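Local coordinates for ATP-dependent 6-phosphofructokinase isozyme 2 (Escherichia coli, PDB 3N1C), which catalyses the ATP-dependent phosphorylation of fructose 6-phosphate to fructose 1,6-bisphosphate, the first committing step of glycolysis, at residues W88-L93 against R105-G110. Sequence-based numbering, arbitrary orientation.
Sequences WTRQNL and RFVMPG. With F6P (6-O-phosphono-beta-D-fructofuranose), chain E.
Arg90 reaches across to the backbone of 108-110 and carries its guanidinium to the phosphate of the bound fructose 6-phosphate. CG sits between the backbone N and the carbonyl carbon (chi1 70°), and from there the chain runs extended past the Pro109 carbonyl, with Arg90 CD 3.7 Å from Gly110 CA. At its end Arg90 NH1 serves two acceptors lying near the guanidinium plane. One is Met108 O, 2.9 Å from Arg90 NH1; the other is O2P of the fructose 6-phosphate (F6P), with Arg90 NH1 to F6P O2P 2.7 Å. NH2 bonds to the same O2P, so both terminal nitrogens converge on one phosphate oxygen, and also to Ala10 O, while NE is taken by Pro11 O; the group is thus fixed in rotation by protein carbonyls as well as by its ligand.

Leu93 and Phe106 form an antiparallel hydrogen-bonded pair where strands 91-97 and 103-107 of the hairpin lie together. Phe106 N donates to Leu93 O (2.8 Å), Leu93 N returns a bond to Phe106 O, and both side chains leave on the same face of the sheet. The hairpin belongs to the small mixed sheet that serves as the lid of the sugar site in ribokinase-like PfkB kinases; 105-107 pairs in parallel with a strand of the second subunit, continuing this lid across the dimer interface.

Beyond this pair a side chain takes over from the backbone. Asn92 OD1 accepts a hydrogen bond from Met108 N (2.7 Å), the donor standing well above the carbonyl plane. Asn92 ND2 donates to F6P O4 at 2.8 Å, fairly straight at 166°. ND2 also lies over one face of the Arg90 guanidinium, offset toward its rim. Of these two substrate-binding residues, Asn92 therefore joins the hairpin to the sugar while Arg90 joins it to the phosphate, where its positive charge would be expected to balance part of the phosphate's negative charge.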
# COMPACT_ATOMS: atom_id res chain seq x y z
N TRP A 88 23.78 18.03 -16.96
CA TRP A 88 22.41 18.33 -17.37
C TRP A 88 21.45 18.49 -16.20
O TRP A 88 21.45 17.70 -15.26
CB TRP A 88 21.89 17.24 -18.32
CG TRP A 88 22.31 17.42 -19.74
CD1 TRP A 88 23.53 17.83 -20.21
CD2 TRP A 88 21.51 17.16 -20.91
NE1 TRP A 88 23.54 17.86 -21.58
CE2 TRP A 88 22.31 17.45 -22.03
CE3 TRP A 88 20.20 16.72 -21.10
CZ2 TRP A 88 21.83 17.31 -23.34
CZ3 TRP A 88 19.73 16.58 -22.40
CH2 TRP A 88 20.54 16.88 -23.50
N THR A 89 20.61 19.53 -16.27
CA THR A 89 19.59 19.78 -15.26
C THR A 89 18.74 18.53 -15.02
O THR A 89 18.28 17.90 -15.96
CB THR A 89 18.66 20.93 -15.70
OG1 THR A 89 19.41 22.14 -15.76
CG2 THR A 89 17.51 21.10 -14.72
N ARG A 90 18.55 18.17 -13.76
CA ARG A 90 17.76 17.00 -13.41
C ARG A 90 16.31 17.12 -13.88
O ARG A 90 15.77 18.23 -14.03
CB ARG A 90 17.78 16.76 -11.90
CG ARG A 90 16.99 17.80 -11.13
CD ARG A 90 16.91 17.47 -9.65
NE ARG A 90 16.58 18.66 -8.86
CZ ARG A 90 16.14 18.62 -7.61
NH1 ARG A 90 15.96 17.46 -6.99
NH2 ARG A 90 15.87 19.76 -6.96
N GLN A 91 15.68 15.98 -14.10
CA GLN A 91 14.28 15.92 -14.51
C GLN A 91 13.52 15.03 -13.54
O GLN A 91 13.71 13.81 -13.51
CB GLN A 91 14.15 15.40 -15.95
CG GLN A 91 12.71 15.22 -16.43
CD GLN A 91 12.62 14.95 -17.93
OE1 GLN A 91 13.36 15.53 -18.73
NE2 GLN A 91 11.69 14.09 -18.32
N ASN A 92 12.68 15.65 -12.72
CA ASN A 92 11.88 14.91 -11.75
C ASN A 92 10.55 14.46 -12.36
O ASN A 92 10.08 15.05 -13.33
CB ASN A 92 11.66 15.75 -10.49
CG ASN A 92 12.96 15.97 -9.72
OD1 ASN A 92 13.94 15.26 -9.93
ND2 ASN A 92 12.97 16.96 -8.82
N LEU A 93 9.96 13.42 -11.80
CA LEU A 93 8.73 12.88 -12.37
C LEU A 93 7.57 12.95 -11.39
O LEU A 93 7.66 12.45 -10.27
CB LEU A 93 8.93 11.43 -12.84
CG LEU A 93 7.69 10.81 -13.49
CD1 LEU A 93 7.27 11.61 -14.72
CD2 LEU A 93 7.94 9.36 -13.85
N ARG A 105 5.65 11.46 -6.42
CA ARG A 105 6.69 12.43 -6.75
C ARG A 105 8.08 11.83 -6.64
O ARG A 105 8.57 11.56 -5.55
CB ARG A 105 6.56 13.65 -5.83
CG ARG A 105 5.17 14.28 -5.89
CD ARG A 105 4.94 15.20 -4.71
NE ARG A 105 5.77 16.39 -4.79
CZ ARG A 105 6.11 17.12 -3.73
NH1 ARG A 105 5.70 16.76 -2.52
NH2 ARG A 105 6.86 18.20 -3.88
N PHE A 106 8.72 11.64 -7.79
CA PHE A 106 10.05 11.06 -7.84
C PHE A 106 11.11 12.14 -8.04
O PHE A 106 11.20 12.76 -9.10
CB PHE A 106 10.11 9.97 -8.92
CG PHE A 106 9.10 8.87 -8.70
CD1 PHE A 106 7.90 8.87 -9.39
CD2 PHE A 106 9.35 7.87 -7.78
CE1 PHE A 106 6.97 7.87 -9.17
CE2 PHE A 106 8.43 6.87 -7.56
CZ PHE A 106 7.24 6.87 -8.26
N VAL A 107 11.89 12.35 -7.00
CA VAL A 107 12.80 13.47 -6.93
C VAL A 107 14.24 12.99 -7.02
O VAL A 107 14.76 12.40 -6.08
CB VAL A 107 12.59 14.24 -5.61
CG1 VAL A 107 13.55 15.40 -5.49
CG2 VAL A 107 11.12 14.69 -5.50
N MET A 108 14.81 13.37 -8.20
CA MET A 108 16.14 12.88 -8.53
C MET A 108 17.21 13.71 -7.81
O MET A 108 16.91 14.78 -7.26
CB MET A 108 16.38 12.95 -10.04
CG MET A 108 15.49 12.07 -10.90
SD MET A 108 15.68 10.30 -10.60
CE MET A 108 14.23 9.97 -9.62
N PRO A 109 18.52 13.45 -7.69
CA PRO A 109 19.51 14.38 -7.16
C PRO A 109 19.73 15.55 -8.11
O PRO A 109 19.63 15.36 -9.32
CB PRO A 109 20.80 13.53 -7.10
CG PRO A 109 20.36 12.11 -7.30
CD PRO A 109 19.12 12.17 -8.11
N GLY A 110 20.03 16.73 -7.58
CA GLY A 110 20.37 17.86 -8.43
C GLY A 110 21.62 17.59 -9.25
O GLY A 110 22.50 16.85 -8.82
O1 F6P E . 9.17 22.01 -3.73
C1 F6P E . 8.76 21.56 -4.98
C2 F6P E . 9.98 21.59 -5.95
O2 F6P E . 11.24 22.21 -5.58
C3 F6P E . 9.89 20.88 -7.30
O3 F6P E . 9.49 21.64 -8.40
C4 F6P E . 10.83 19.73 -7.40
O4 F6P E . 10.95 18.85 -8.48
C5 F6P E . 11.18 19.39 -5.97
O5 F6P E . 10.46 20.39 -5.18
C6 F6P E . 12.69 19.42 -5.71
O6 F6P E . 12.91 19.01 -4.38
P F6P E . 14.38 19.19 -3.64
O1P F6P E . 14.84 20.77 -3.61
O2P F6P E . 15.54 18.33 -4.42
O3P F6P E . 14.26 18.73 -2.26